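Local coordinates for protein Hcp1 family type VI secretion system effector (PDB 5XHH) that probably builds, as its Hcp relatives do, the ring-shaped hexamers that stack into the inner tube of the type VI secretion system, at residues 6-11 / 22-27; 26-31 / 59-64; 98-103 / 133-138. One frame throughout, in Å; residues are numbered along the deposited sequence.

Contact 1 of 3, residues 6-11 / 22-27; sequences FLKIDG and KNEIEV
L7 and I25 mark the tight half of this contact, where the short strand 25-26 joins the edge of strand 3-9 in antiparallel fashion. They form a hydrogen-bonded pair. L7 N donates to I25 O at 2.8 Å from within the carbonyl plane, whereas I25 N reaches L7 O at 2.9 Å from 31° above the plane, off the lone pairs. I25 O also takes a C-H contact from F6 CA at 3.4 Å, so one carbonyl is met by two hydrogens. On the face that carries L7 and I25 the contacts between the two segments are aliphatic. L7 CB meets V27 CG2 at 3.7 Å. I25 crosses I9 obliquely, tip to tip, with CD1 to CD1 at 3.6 Å. F58 and L84 cover L7, and H60 is a neighbour of I25, which places this face in the interior of the Hcp barrel.

The other side is mixed: the buried F6 ring lies beside E24 and E26, and the packing is loose only at the exposed K8 and E26 ends. The carboxylate of E24 crosses the K8 stem obliquely, E24 CD 3.6 Å from K8 CB, and lies beside the CB of F6. The K8 chain leads away from E24, on the exposed side, and NZ stays 5.8 Å from E24 OE1, too far for a salt bridge. H21 instead bonds E24 OE2 while its ring stacks on F6. E26 runs alongside the F6 ring, their planes 74° apart, and its OE2 is bonded by S16. The chemistry implies a division of labour: backbone bonds and aliphatic groups fix the strand pairing, while both acids find their polar partners in the connecting loop.

Contact 2 of 3, residues 26-31 / 59-64; sequences EVLSWR and DHYIDR
D63 OD2 is gripped twice. H60 ND1 donates to it over 2.8 Å, with the oxygen close to the imidazole plane but met from 49° above its own carboxylate plane. A water donates to the same D63 OD2 at 2.7 Å and bonds only weakly to E26 N. The other oxygen, D63 OD1, caps A65 N ahead of helix 66-75, so the carboxylate is fixed at both ends.

Backbone pairing lies further up the strands, where the chain enters strand 29-36 and runs antiparallel to the end of strand 51-61. L28 N bonds D59 O at 2.8 Å, and D59 N returns to S29 O at 2.9 Å. Past the close approach of V27 and H60, a water bridges E26 O and Y61 N.

L28 carries the apolar part. Its CG sits beside the backbone N, anti to the carbonyl carbon (chi1 -60°), and this sends the two methyls across Y61 at about a right angle. CD1 stands 4.0 Å from the centroid of the Y61 ring and only 4° off its normal, a CH-pi contact over the face; CD2 touches Y61 CE2 at 3.5 Å. R122 packs on both residues and pairs its guanidinium with D59 OD2. On the face that carries S29 and D59, R31 NH1 donates to S29 OG over 2.9 Å, and a water links that hydroxyl to D59 OD2. With ND1 spent on D63 and NE2 bonded to E123, H60 lies between two carboxylates, an environment that would be expected to raise its pKa and is consistent with a doubly protonated imidazole.

Contact 3 of 3, residues 98-103 / 133-138; sequences KYTFTD and KQEYVV
Backbone hydrogen bonds carry the pairing of strands 97-102 and 131-137, whose local axes run 165° apart. They come as two reciprocal pairs, K98 with E135 and T100 with K133. E135 N meets K98 O at 2.9 Å and T100 N meets K133 O at 2.8 Å, both in the carbonyl plane. Between them Y99 and Q134 form a non-hydrogen-bonded pair, stitched by C-H contacts: Q134 CA lies 3.2 Å from K98 O, and Y99 CA points in the same manner at K133 O.

This is a regular antiparallel ladder within the larger sheet of the Hcp barrel, and Y99 faces the interior, where its ring meets those of W30 and W32 from the other sheet.

Van der Waals contact is centred on that pair. Q134 CB lies 3.5 Å from Y99 CD1. Q134 holds CG in the crowded position between N and carbonyl carbon (chi1 85°), which carries CG and the amide on beside the phenol. The amide plane stands 71° from the ring, with NE2 at the ring edge.

Water mediates the polar ends. One molecule sits at the rim of the phenol, 2.5 Å from Y99 OH, and donates to Q134 OE1. On the opposite face of the sheet another lies 2.9 Å from T100 OG1, with K133 O and E135 OE1 near enough to compete for its protons.

Electrostatics are looser: K98 and E135 run alongside each other, yet K98 NZ stops 4.7 Å short of E135 OE1.

How the contacts relate
The contacts follow one another along the chain, and contacts 1 and 2 share E26 and V27, the point where the chain passes from the seven-stranded sheet into the four-stranded one. Their centres lie about 9 Å apart, and I25 CG2 packs on H60 ND1 at 3.7 Å. Contact 3 belongs to the same sheet as contact 1, about 15 Å between centres, with strand 79-88 set between strands 3-9 and 97-102. It lies about 18 Å from contact 2 between centres, across the chain's centre, but W30 CH2 touches Y99 OH at 3.3 Å. Contacts 1 and 3 thus stitch one sheet and contact 2 the other; the E26-V27 passage and these packing contacts join the two, as expected of an Hcp barrel.

Contact 1 of 3, residues 6-11 / 22-27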
loop_
_atom_site.group_PDB
_atom_site.type_symbol
_atom_site.label_atom_id
_atom_site.label_comp_id
_atom_site.label_asym_id
_atom_site.label_seq_id
_atom_site.Cartn_x
_atom_site.Cartn_y
_atom_site.Cartn_z
ATOM N N PHE A 6 5.933 -3.680 5.981
ATOM C CA PHE A 6 5.044 -4.812 5.770
ATOM C C PHE A 6 3.731 -4.324 5.181
ATOM O O PHE A 6 3.230 -3.257 5.555
ATOM C CB PHE A 6 4.782 -5.565 7.086
ATOM C CG PHE A 6 6.030 -6.074 7.733
ATOM C CD1 PHE A 6 6.643 -7.210 7.264
ATOM C CD2 PHE A 6 6.603 -5.399 8.804
ATOM C CE1 PHE A 6 7.801 -7.682 7.855
ATOM C CE2 PHE A 6 7.761 -5.861 9.401
ATOM C CZ PHE A 6 8.354 -7.010 8.929
ATOM N N LEU A 7 3.186 -5.101 4.248
ATOM C CA LEU A 7 1.898 -4.802 3.642
ATOM C C LEU A 7 1.010 -6.027 3.768
ATOM O O LEU A 7 1.306 -7.078 3.196
ATOM C CB LEU A 7 2.037 -4.381 2.182
ATOM C CG LEU A 7 0.711 -4.004 1.522
ATOM C CD1 LEU A 7 0.014 -2.909 2.318
ATOM C CD2 LEU A 7 0.915 -3.565 0.072
ATOM N N LYS A 8 -0.065 -5.887 4.529
ATOM C CA LYS A 8 -1.044 -6.936 4.741
ATOM C C LYS A 8 -2.230 -6.651 3.830
ATOM O O LYS A 8 -2.932 -5.656 4.015
ATOM C CB LYS A 8 -1.468 -6.970 6.207
ATOM C CG LYS A 8 -2.526 -8.030 6.516
ATOM C CD LYS A 8 -3.262 -7.728 7.811
ATOM C CE LYS A 8 -4.131 -8.912 8.223
ATOM N NZ LYS A 8 -5.155 -8.516 9.207
ATOM N N ILE A 9 -2.465 -7.522 2.854
ATOM C CA ILE A 9 -3.568 -7.369 1.918
ATOM C C ILE A 9 -4.570 -8.494 2.145
ATOM O O ILE A 9 -4.207 -9.674 2.084
ATOM C CB ILE A 9 -3.078 -7.370 0.461
ATOM C CG1 ILE A 9 -2.037 -6.267 0.237
ATOM C CG2 ILE A 9 -4.263 -7.183 -0.478
ATOM C CD1 ILE A 9 -1.479 -6.254 -1.167
ATOM N N ASP A 10 -5.831 -8.130 2.396
ATOM C CA ASP A 10 -6.878 -9.137 2.551
ATOM C C ASP A 10 -6.910 -10.050 1.330
ATOM O O ASP A 10 -6.943 -9.580 0.190
ATOM C CB ASP A 10 -8.245 -8.477 2.734
ATOM C CG ASP A 10 -8.450 -7.895 4.117
ATOM O OD1 ASP A 10 -7.627 -8.145 5.016
ATOM O OD2 ASP A 10 -9.474 -7.208 4.307
ATOM N N GLY A 11 -6.877 -11.356 1.570
ATOM C CA GLY A 11 -6.925 -12.322 0.495
ATOM C C GLY A 11 -5.663 -12.451 -0.335
ATOM O O GLY A 11 -5.620 -13.302 -1.229
ATOM N N LYS A 22 3.677 -12.358 9.896
ATOM C CA LYS A 22 3.860 -13.570 9.122
ATOM C C LYS A 22 2.887 -13.594 7.954
ATOM O O LYS A 22 1.715 -13.224 8.090
ATOM C CB LYS A 22 3.684 -14.804 10.007
ATOM C CG LYS A 22 4.290 -16.053 9.386
ATOM C CD LYS A 22 5.065 -16.855 10.407
ATOM C CE LYS A 22 4.148 -17.278 11.542
ATOM N NZ LYS A 22 3.135 -18.257 11.061
ATOM N N ASN A 23 3.397 -14.002 6.791
ATOM C CA ASN A 23 2.637 -14.109 5.545
ATOM C C ASN A 23 2.089 -12.765 5.057
ATOM O O ASN A 23 1.122 -12.718 4.294
ATOM C CB ASN A 23 1.518 -15.134 5.687
ATOM C CG ASN A 23 2.055 -16.477 6.105
ATOM O OD1 ASN A 23 2.831 -17.094 5.377
ATOM N ND2 ASN A 23 1.699 -16.909 7.298
ATOM N N GLU A 24 2.703 -11.670 5.471
ATOM C CA GLU A 24 2.468 -10.384 4.835
ATOM C C GLU A 24 3.539 -10.150 3.783
ATOM O O GLU A 24 4.513 -10.900 3.682
ATOM C CB GLU A 24 2.448 -9.269 5.876
ATOM C CG GLU A 24 1.378 -9.508 6.913
ATOM C CD GLU A 24 1.292 -8.410 7.960
ATOM O OE1 GLU A 24 0.624 -8.642 8.987
ATOM O OE2 GLU A 24 1.888 -7.334 7.768
ATOM N N ILE A 25 3.341 -9.114 2.974
ATOM C CA ILE A 25 4.288 -8.775 1.916
ATOM C C ILE A 25 5.377 -7.874 2.477
ATOM O O ILE A 25 5.086 -6.831 3.078
ATOM C CB ILE A 25 3.589 -8.078 0.745
ATOM C CG1 ILE A 25 2.556 -8.988 0.113
ATOM C CG2 ILE A 25 4.626 -7.649 -0.290
ATOM C CD1 ILE A 25 1.550 -8.220 -0.737
ATOM N N GLU A 26 6.628 -8.250 2.237
ATOM C CA GLU A 26 7.753 -7.408 2.612
ATOM C C GLU A 26 7.987 -6.391 1.499
ATOM O O GLU A 26 8.203 -6.760 0.341
ATOM C CB GLU A 26 8.994 -8.261 2.873
ATOM C CG GLU A 26 8.842 -9.159 4.111
ATOM C CD GLU A 26 10.107 -9.919 4.469
ATOM O OE1 GLU A 26 11.097 -9.817 3.720
ATOM O OE2 GLU A 26 10.113 -10.612 5.507
ATOM N N VAL A 27 7.933 -5.114 1.851
ATOM C CA VAL A 27 7.904 -4.037 0.877
ATOM C C VAL A 27 9.277 -3.397 0.796
ATOM O O VAL A 27 9.865 -3.045 1.822
ATOM C CB VAL A 27 6.837 -2.995 1.246
ATOM C CG1 VAL A 27 7.048 -1.703 0.446
ATOM C CG2 VAL A 27 5.448 -3.577 1.030
#

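Contact 2 of 3, residues 26-31 / 59-64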
loop_
_atom_site.group_PDB
_atom_site.type_symbol
_atom_site.label_atom_id
_atom_site.label_comp_id
_atom_site.label_asym_id
_atom_site.label_seq_id
_atom_site.Cartn_x
_atom_site.Cartn_y
_atom_site.Cartn_z
ATOM N N GLU A 26 6.628 -8.250 2.237
ATOM C CA GLU A 26 7.753 -7.408 2.612
ATOM C C GLU A 26 7.987 -6.391 1.499
ATOM O O GLU A 26 8.203 -6.760 0.341
ATOM C CB GLU A 26 8.994 -8.261 2.873
ATOM C CG GLU A 26 8.842 -9.159 4.111
ATOM C CD GLU A 26 10.107 -9.919 4.469
ATOM O OE1 GLU A 26 11.097 -9.817 3.720
ATOM O OE2 GLU A 26 10.113 -10.612 5.507
ATOM N N VAL A 27 7.933 -5.114 1.851
ATOM C CA VAL A 27 7.904 -4.037 0.877
ATOM C C VAL A 27 9.277 -3.397 0.796
ATOM O O VAL A 27 9.865 -3.045 1.822
ATOM C CB VAL A 27 6.837 -2.995 1.246
ATOM C CG1 VAL A 27 7.048 -1.703 0.446
ATOM C CG2 VAL A 27 5.448 -3.577 1.030
ATOM N N LEU A 28 9.773 -3.217 -0.424
ATOM C CA LEU A 28 11.041 -2.530 -0.636
ATOM C C LEU A 28 10.891 -1.009 -0.553
ATOM O O LEU A 28 11.739 -0.342 0.039
ATOM C CB LEU A 28 11.637 -2.944 -1.983
ATOM C CG LEU A 28 11.904 -4.461 -2.101
ATOM C CD1 LEU A 28 12.053 -4.874 -3.537
ATOM C CD2 LEU A 28 13.146 -4.867 -1.269
ATOM N N SER A 29 9.813 -0.455 -1.110
ATOM C CA SER A 29 9.562 0.982 -1.081
ATOM C C SER A 29 8.112 1.227 -1.479
ATOM O O SER A 29 7.448 0.349 -2.031
ATOM C CB SER A 29 10.512 1.739 -2.015
ATOM O OG SER A 29 10.216 1.475 -3.365
ATOM N N TRP A 30 7.639 2.447 -1.228
ATOM C CA TRP A 30 6.225 2.769 -1.410
ATOM C C TRP A 30 6.081 4.278 -1.476
ATOM O O TRP A 30 6.912 5.010 -0.947
ATOM C CB TRP A 30 5.365 2.200 -0.273
ATOM C CG TRP A 30 5.754 2.756 1.059
ATOM C CD1 TRP A 30 6.622 2.211 1.957
ATOM C CD2 TRP A 30 5.301 3.990 1.634
ATOM N NE1 TRP A 30 6.743 3.022 3.051
ATOM C CE2 TRP A 30 5.950 4.131 2.876
ATOM C CE3 TRP A 30 4.419 4.994 1.211
ATOM C CZ2 TRP A 30 5.729 5.235 3.720
ATOM C CZ3 TRP A 30 4.207 6.106 2.052
ATOM C CH2 TRP A 30 4.855 6.206 3.288
ATOM N N ARG A 31 5.003 4.736 -2.107
ATOM C CA ARG A 31 4.685 6.158 -2.127
ATOM C C ARG A 31 3.227 6.352 -2.530
ATOM O O ARG A 31 2.626 5.512 -3.203
ATOM C CB ARG A 31 5.616 6.940 -3.071
ATOM C CG ARG A 31 5.377 6.742 -4.563
ATOM C CD ARG A 31 6.004 5.441 -5.051
ATOM N NE ARG A 31 7.406 5.304 -4.662
ATOM C CZ ARG A 31 8.071 4.152 -4.661
ATOM N NH1 ARG A 31 9.341 4.113 -4.285
ATOM N NH2 ARG A 31 7.463 3.032 -5.024
ATOM N N ASP A 59 6.842 -1.421 -4.228
ATOM C CA ASP A 59 7.772 -2.350 -4.870
ATOM C C ASP A 59 7.991 -3.536 -3.935
ATOM O O ASP A 59 8.098 -3.361 -2.711
ATOM C CB ASP A 59 9.120 -1.648 -5.168
ATOM C CG ASP A 59 10.035 -2.448 -6.108
ATOM O OD1 ASP A 59 9.594 -3.417 -6.782
ATOM O OD2 ASP A 59 11.228 -2.090 -6.173
ATOM N N HIS A 60 8.037 -4.743 -4.492
ATOM C CA HIS A 60 8.462 -5.870 -3.674
ATOM C C HIS A 60 9.212 -6.851 -4.563
ATOM O O HIS A 60 9.142 -6.778 -5.793
ATOM C CB HIS A 60 7.271 -6.547 -2.972
ATOM C CG HIS A 60 6.356 -7.286 -3.906
ATOM N ND1 HIS A 60 5.919 -8.571 -3.662
ATOM C CD2 HIS A 60 5.817 -6.926 -5.094
ATOM C CE1 HIS A 60 5.151 -8.969 -4.660
ATOM N NE2 HIS A 60 5.075 -7.989 -5.542
ATOM N N TYR A 61 9.960 -7.756 -3.935
ATOM C CA TYR A 61 10.500 -8.881 -4.687
ATOM C C TYR A 61 9.348 -9.741 -5.175
ATOM O O TYR A 61 8.318 -9.851 -4.508
ATOM C CB TYR A 61 11.463 -9.710 -3.830
ATOM C CG TYR A 61 12.754 -8.995 -3.533
ATOM C CD1 TYR A 61 13.555 -8.540 -4.564
ATOM C CD2 TYR A 61 13.172 -8.777 -2.231
ATOM C CE1 TYR A 61 14.726 -7.874 -4.313
ATOM C CE2 TYR A 61 14.363 -8.105 -1.961
ATOM C CZ TYR A 61 15.127 -7.657 -3.014
ATOM O OH TYR A 61 16.307 -6.992 -2.797
ATOM N N ILE A 62 9.492 -10.319 -6.366
ATOM C CA ILE A 62 8.445 -11.220 -6.833
ATOM C C ILE A 62 8.331 -12.359 -5.840
ATOM O O ILE A 62 9.337 -12.957 -5.444
ATOM C CB ILE A 62 8.736 -11.712 -8.258
ATOM C CG1 ILE A 62 8.692 -10.531 -9.231
ATOM C CG2 ILE A 62 7.719 -12.809 -8.644
ATOM C CD1 ILE A 62 9.079 -10.864 -10.661
ATOM N N ASP A 63 7.120 -12.615 -5.371
ATOM C CA ASP A 63 6.976 -13.506 -4.225
ATOM C C ASP A 63 5.601 -14.157 -4.284
ATOM O O ASP A 63 4.912 -14.078 -5.305
ATOM C CB ASP A 63 7.233 -12.740 -2.911
ATOM C CG ASP A 63 6.259 -11.580 -2.691
ATOM O OD1 ASP A 63 5.144 -11.601 -3.252
ATOM O OD2 ASP A 63 6.620 -10.646 -1.931
ATOM N N ARG A 64 5.187 -14.776 -3.167
ATOM C CA ARG A 64 3.941 -15.534 -3.139
ATOM C C ARG A 64 2.725 -14.671 -3.481
ATOM O O ARG A 64 1.718 -15.191 -3.968
ATOM C CB ARG A 64 3.754 -16.193 -1.763
ATOM C CG ARG A 64 2.395 -16.873 -1.572
ATOM C CD ARG A 64 2.060 -17.137 -0.106
ATOM N NE ARG A 64 2.607 -18.404 0.368
ATOM C CZ ARG A 64 1.975 -19.573 0.290
ATOM N NH1 ARG A 64 0.766 -19.647 -0.250
ATOM N NH2 ARG A 64 2.550 -20.675 0.752
HETATM O O HOH W 1 10.121 -7.881 -1.092
HETATM O O HOH W 2 6.396 -11.283 0.681
HETATM O O HOH W 3 12.311 0.067 -4.838
#

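Contact 3 of 3, residues 98-103 / 133-138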
loop_
_atom_site.group_PDB
_atom_site.type_symbol
_atom_site.label_atom_id
_atom_site.label_comp_id
_atom_site.label_asym_id
_atom_site.label_seq_id
_atom_site.Cartn_x
_atom_site.Cartn_y
_atom_site.Cartn_z
ATOM N N LYS A 98 1.788 3.644 10.457
ATOM C CA LYS A 98 0.797 2.711 9.916
ATOM C C LYS A 98 -0.224 3.427 9.033
ATOM O O LYS A 98 -0.766 4.461 9.416
ATOM C CB LYS A 98 0.086 1.971 11.057
ATOM C CG LYS A 98 -1.044 1.049 10.634
ATOM C CD LYS A 98 -1.405 0.073 11.794
ATOM C CE LYS A 98 -2.828 -0.443 11.679
ATOM N NZ LYS A 98 -3.197 -1.591 12.605
ATOM N N TYR A 99 -0.473 2.887 7.843
ATOM C CA TYR A 99 -1.574 3.324 6.995
ATOM C C TYR A 99 -2.554 2.171 6.841
ATOM O O TYR A 99 -2.157 1.055 6.484
ATOM C CB TYR A 99 -1.111 3.767 5.600
ATOM C CG TYR A 99 -0.055 4.844 5.573
ATOM C CD1 TYR A 99 -0.387 6.180 5.748
ATOM C CD2 TYR A 99 1.269 4.526 5.335
ATOM C CE1 TYR A 99 0.595 7.179 5.711
ATOM C CE2 TYR A 99 2.247 5.500 5.305
ATOM C CZ TYR A 99 1.900 6.824 5.490
ATOM O OH TYR A 99 2.877 7.770 5.445
ATOM N N THR A 100 -3.825 2.444 7.072
ATOM C CA THR A 100 -4.899 1.474 6.870
ATOM C C THR A 100 -5.742 1.982 5.709
ATOM O O THR A 100 -6.375 3.036 5.811
ATOM C CB THR A 100 -5.733 1.302 8.143
ATOM O OG1 THR A 100 -4.887 0.810 9.187
ATOM C CG2 THR A 100 -6.844 0.319 7.917
ATOM N N PHE A 101 -5.709 1.258 4.600
ATOM C CA PHE A 101 -6.462 1.594 3.402
ATOM C C PHE A 101 -7.678 0.680 3.328
ATOM O O PHE A 101 -7.630 -0.472 3.771
ATOM C CB PHE A 101 -5.632 1.409 2.123
ATOM C CG PHE A 101 -4.275 2.064 2.145
ATOM C CD1 PHE A 101 -3.165 1.381 2.616
ATOM C CD2 PHE A 101 -4.098 3.337 1.631
ATOM C CE1 PHE A 101 -1.897 1.981 2.604
ATOM C CE2 PHE A 101 -2.855 3.937 1.619
ATOM C CZ PHE A 101 -1.753 3.265 2.104
ATOM N N THR A 102 -8.768 1.191 2.755
ATOM C CA THR A 102 -9.921 0.333 2.519
ATOM C C THR A 102 -10.414 0.475 1.090
ATOM O O THR A 102 -10.184 1.492 0.433
ATOM C CB THR A 102 -11.100 0.639 3.460
ATOM O OG1 THR A 102 -11.674 1.897 3.103
ATOM C CG2 THR A 102 -10.668 0.643 4.909
ATOM N N ASP A 103 -11.129 -0.559 0.637
ATOM C CA ASP A 103 -11.811 -0.561 -0.656
ATOM C C ASP A 103 -10.807 -0.320 -1.787
ATOM O O ASP A 103 -10.781 0.719 -2.446
ATOM C CB ASP A 103 -12.939 0.479 -0.665
ATOM C CG ASP A 103 -13.650 0.569 -1.997
ATOM O OD1 ASP A 103 -13.982 -0.488 -2.570
ATOM O OD2 ASP A 103 -13.865 1.706 -2.470
ATOM N N LYS A 133 -6.275 5.879 6.456
ATOM C CA LYS A 133 -6.153 6.393 7.813
ATOM C C LYS A 133 -4.736 6.131 8.279
ATOM O O LYS A 133 -4.278 4.984 8.255
ATOM C CB LYS A 133 -7.157 5.730 8.755
ATOM C CG LYS A 133 -6.826 5.959 10.208
ATOM C CD LYS A 133 -8.019 5.690 11.105
ATOM C CE LYS A 133 -8.566 6.996 11.682
ATOM N NZ LYS A 133 -9.576 6.796 12.775
ATOM N N GLN A 134 -4.036 7.172 8.701
ATOM C CA GLN A 134 -2.672 6.997 9.161
ATOM C C GLN A 134 -2.597 7.199 10.667
ATOM O O GLN A 134 -3.306 8.038 11.230
ATOM C CB GLN A 134 -1.708 7.934 8.411
ATOM C CG GLN A 134 -1.547 9.331 8.926
ATOM C CD GLN A 134 -0.524 10.139 8.095
ATOM O OE1 GLN A 134 0.626 10.322 8.503
ATOM N NE2 GLN A 134 -0.952 10.622 6.944
ATOM N N GLU A 135 -1.741 6.396 11.297
ATOM C CA GLU A 135 -1.409 6.451 12.710
ATOM C C GLU A 135 0.099 6.550 12.851
ATOM O O GLU A 135 0.834 5.731 12.295
ATOM C CB GLU A 135 -1.907 5.199 13.446
ATOM C CG GLU A 135 -3.410 5.010 13.368
ATOM C CD GLU A 135 -3.848 3.649 13.885
ATOM O OE1 GLU A 135 -4.441 2.883 13.097
ATOM O OE2 GLU A 135 -3.574 3.344 15.067
ATOM N N TYR A 136 0.550 7.547 13.595
ATOM C CA TYR A 136 1.949 7.760 13.914
ATOM C C TYR A 136 2.110 7.653 15.423
ATOM O O TYR A 136 1.311 8.216 16.171
ATOM C CB TYR A 136 2.416 9.146 13.417
ATOM C CG TYR A 136 3.865 9.446 13.740
ATOM C CD1 TYR A 136 4.882 9.091 12.857
ATOM C CD2 TYR A 136 4.219 10.079 14.928
ATOM C CE1 TYR A 136 6.206 9.344 13.161
ATOM C CE2 TYR A 136 5.538 10.333 15.238
ATOM C CZ TYR A 136 6.525 9.974 14.350
ATOM O OH TYR A 136 7.840 10.233 14.641
ATOM N N VAL A 137 3.144 6.951 15.876
ATOM C CA VAL A 137 3.412 6.788 17.305
ATOM C C VAL A 137 4.687 7.546 17.660
ATOM O O VAL A 137 5.797 7.113 17.326
ATOM C CB VAL A 137 3.537 5.316 17.705
ATOM C CG1 VAL A 137 3.889 5.225 19.186
ATOM C CG2 VAL A 137 2.253 4.549 17.376
ATOM N N VAL A 138 4.543 8.666 18.362
ATOM C CA VAL A 138 5.715 9.404 18.818
ATOM C C VAL A 138 6.389 8.625 19.943
ATOM O O VAL A 138 5.720 7.968 20.752
ATOM C CB VAL A 138 5.305 10.824 19.251
ATOM C CG1 VAL A 138 4.195 10.764 20.288
ATOM C CG2 VAL A 138 6.504 11.612 19.771
HETATM O O HOH W 4 2.462 10.068 6.366
HETATM O O HOH W 5 -3.623 3.132 10.377
#